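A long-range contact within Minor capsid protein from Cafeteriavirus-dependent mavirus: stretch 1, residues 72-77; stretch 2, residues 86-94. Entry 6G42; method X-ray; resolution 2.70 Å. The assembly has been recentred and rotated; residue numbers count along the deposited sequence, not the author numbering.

Stretch 1 (72-77) DYQVGI
Stretch 2 (86-94) MGVREVDFS

Antiparallel strands offer side chains two kinds of neighbour across the strands, the partner directly across and the residue diagonally displaced on the same face, and the pairing in this minor capsid protein shows both kinds of neighbour in contact. Strand 74-77 runs against strand 86-90 at 165° between N-to-C directions, with the axes 4.9 Å apart at closest approach. Every strand residue of the first stretch is extended, from phi/psi of -150/129 at Gln 74 through -102/168 at Val 75 and -163/172 at Gly 76 to -133/130 at Ile 77. Opposite them, Gly 87 (-161/156), Val 88 (-143/136), Arg 89 (-141/147) and Glu 90 (-77/143) are extended as well, whereas Met 86 turns to -90/-44.

The register places Gln 74 against Glu 90 and Gly 76 against Val 88 as non-hydrogen-bonded pairs, their CA atoms 4.4 and 4.3 Å apart. Between them, Val 75 and Arg 89 form a hydrogen-bonded pair (CA to CA 5.9 Å), donating reciprocally: Val 75 N to Arg 89 O and Arg 89 N to Val 75 O, both 3.2 Å. The next such pair joins Ile 77 N to Gly 87 O at 3.1 Å; Ile 77 O accepts from Met 86 N at 2.9 Å. At the other end, a weak bond from Val 91 N to Tyr 73 O, 3.3 Å long, carries the pairing just beyond the strands. The close pairs also bring CA-H groups to carbonyls, as where Gln 74 CA lies 3.4 Å from Arg 89 O.

On the face carrying Gln 74, Val 88 and Glu 90, Gln 74 adopts m at chi1 and t at chi2, with chi3 at 21°. From CG the chain turns away from Glu 90 and along the strand toward Val 88, setting Gln 74 OE1 3.1 Å from Val 88 CG1, a close contact of a polar atom with a methyl; OE1 is hydrogen-bonded elsewhere in the structure. Glu 90 is likewise m,t, and Gln 74 CG stands 4.2 Å from Glu 90 CG. Val 88 is t. Gly 76 pairs with it at a tight position, where an ideal CB would lie 3.1 Å from Gly 87 O and 3.2 Å from Val 88 CG2.

The other face carries Val 75 (m), Ile 77 (m,t) and Arg 89, whose t,t,m chain ends with chi4 at 180°. Gly 87 presents no side chain to Ile 77, and the apolar partner of Ile 77 is instead Met 86, whose CB points toward the first stretch. With chi1 m, chi2 at -139° and chi3 m, Met 86 brings CE to 4.3 Å from Ile 77 CG2.

Beyond the strands, Tyr 73, Val 91 and Phe 93 all direct CB toward the opposing stretch. Val 91 is t, placing CG2 3.8 Å from Tyr 73 CB. Tyr 73 (chi1 m, chi2 -22°) and Phe 93 (chi1 m, chi2 -83°) meet with Tyr 73 CD2 3.9 Å from Phe 93 CZ, an apolar contact in which Tyr 73 CD2 approaches the edge of the Phe 93 ring, near its plane.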

# COMPACT_ATOMS: atom_id res chain seq x y z
N ASP C 72 10.61 -8.61 -32.82
CA ASP C 72 11.54 -9.25 -33.77
C ASP C 72 12.72 -9.84 -33.01
O ASP C 72 13.81 -9.27 -32.99
CB ASP C 72 12.03 -8.24 -34.81
CG ASP C 72 10.91 -7.69 -35.68
OD1 ASP C 72 10.06 -8.47 -36.16
OD2 ASP C 72 10.89 -6.45 -35.89
N TYR C 73 12.50 -10.98 -32.37
CA TYR C 73 13.53 -11.62 -31.54
C TYR C 73 14.50 -12.44 -32.38
O TYR C 73 14.14 -12.96 -33.43
CB TYR C 73 12.90 -12.51 -30.45
CG TYR C 73 12.04 -11.79 -29.41
CD1 TYR C 73 12.18 -10.42 -29.14
CD2 TYR C 73 11.11 -12.51 -28.65
CE1 TYR C 73 11.39 -9.80 -28.17
CE2 TYR C 73 10.33 -11.90 -27.69
CZ TYR C 73 10.47 -10.54 -27.45
OH TYR C 73 9.69 -9.92 -26.50
N GLN C 74 15.74 -12.53 -31.89
CA GLN C 74 16.78 -13.39 -32.45
C GLN C 74 17.72 -13.84 -31.34
O GLN C 74 18.23 -13.01 -30.59
CB GLN C 74 17.64 -12.65 -33.49
CG GLN C 74 16.94 -12.28 -34.79
CD GLN C 74 17.88 -11.67 -35.82
OE1 GLN C 74 19.10 -11.85 -35.75
NE2 GLN C 74 17.32 -10.94 -36.77
N VAL C 75 17.96 -15.15 -31.26
CA VAL C 75 19.01 -15.70 -30.39
C VAL C 75 20.24 -16.07 -31.22
O VAL C 75 20.18 -16.08 -32.45
CB VAL C 75 18.55 -16.91 -29.54
CG1 VAL C 75 17.52 -16.47 -28.52
CG2 VAL C 75 18.01 -18.06 -30.40
N GLY C 76 21.34 -16.34 -30.54
CA GLY C 76 22.59 -16.73 -31.19
C GLY C 76 23.56 -17.39 -30.24
O GLY C 76 23.32 -17.43 -29.03
N ILE C 77 24.65 -17.92 -30.78
CA ILE C 77 25.70 -18.56 -29.98
C ILE C 77 27.07 -18.06 -30.40
O ILE C 77 27.40 -18.07 -31.59
CB ILE C 77 25.63 -20.10 -30.07
CG1 ILE C 77 24.18 -20.54 -29.82
CG2 ILE C 77 26.59 -20.73 -29.06
CD1 ILE C 77 23.98 -22.02 -29.61
N MET C 86 28.78 -18.16 -34.17
CA MET C 86 28.58 -19.47 -34.79
C MET C 86 27.27 -19.55 -35.55
O MET C 86 27.24 -20.08 -36.67
CB MET C 86 28.64 -20.57 -33.73
CG MET C 86 29.99 -20.64 -33.03
SD MET C 86 30.54 -22.33 -32.75
CE MET C 86 29.37 -22.84 -31.50
N GLY C 87 26.19 -19.05 -34.96
CA GLY C 87 24.87 -19.05 -35.61
C GLY C 87 23.89 -18.06 -35.01
O GLY C 87 24.04 -17.66 -33.85
N VAL C 88 22.91 -17.66 -35.81
CA VAL C 88 21.83 -16.76 -35.41
C VAL C 88 20.54 -17.21 -36.10
O VAL C 88 20.54 -17.50 -37.30
CB VAL C 88 22.14 -15.28 -35.78
CG1 VAL C 88 20.95 -14.37 -35.53
CG2 VAL C 88 23.34 -14.77 -34.99
N ARG C 89 19.44 -17.23 -35.34
CA ARG C 89 18.12 -17.60 -35.87
C ARG C 89 17.01 -16.73 -35.26
O ARG C 89 17.09 -16.32 -34.10
CB ARG C 89 17.83 -19.07 -35.59
CG ARG C 89 16.67 -19.64 -36.41
CD ARG C 89 16.46 -21.12 -36.17
NE ARG C 89 17.61 -21.93 -36.57
CZ ARG C 89 17.70 -23.26 -36.46
NH1 ARG C 89 16.70 -23.98 -35.97
NH2 ARG C 89 18.81 -23.87 -36.86
N GLU C 90 15.97 -16.47 -36.06
CA GLU C 90 14.78 -15.76 -35.58
C GLU C 90 13.91 -16.69 -34.76
O GLU C 90 13.78 -17.87 -35.09
CB GLU C 90 13.95 -15.22 -36.75
CG GLU C 90 14.68 -14.27 -37.69
CD GLU C 90 13.77 -13.60 -38.71
OE1 GLU C 90 12.53 -13.84 -38.71
OE2 GLU C 90 14.29 -12.81 -39.53
N VAL C 91 13.31 -16.17 -33.70
CA VAL C 91 12.36 -16.94 -32.89
C VAL C 91 11.02 -16.98 -33.65
O VAL C 91 10.46 -15.94 -34.00
CB VAL C 91 12.18 -16.35 -31.47
CG1 VAL C 91 11.20 -17.18 -30.64
CG2 VAL C 91 13.52 -16.28 -30.75
N ASP C 92 10.53 -18.19 -33.90
CA ASP C 92 9.30 -18.42 -34.64
C ASP C 92 8.18 -18.76 -33.66
O ASP C 92 8.24 -19.77 -32.96
CB ASP C 92 9.49 -19.55 -35.66
CG ASP C 92 8.40 -19.60 -36.73
OD1 ASP C 92 7.36 -18.92 -36.60
OD2 ASP C 92 8.58 -20.34 -37.73
N PHE C 93 7.15 -17.91 -33.61
CA PHE C 93 5.98 -18.11 -32.75
C PHE C 93 4.76 -18.70 -33.49
O PHE C 93 3.73 -18.96 -32.86
CB PHE C 93 5.60 -16.79 -32.07
CG PHE C 93 6.63 -16.29 -31.09
CD1 PHE C 93 6.66 -16.77 -29.78
CD2 PHE C 93 7.58 -15.34 -31.46
CE1 PHE C 93 7.60 -16.32 -28.87
CE2 PHE C 93 8.52 -14.89 -30.55
CZ PHE C 93 8.53 -15.37 -29.25
N SER C 94 4.88 -18.94 -34.79
CA SER C 94 3.76 -19.37 -35.65
C SER C 94 3.01 -20.62 -35.16
O SER C 94 1.79 -20.70 -35.31
CB SER C 94 4.25 -19.60 -37.09
OG SER C 94 5.35 -20.49 -37.13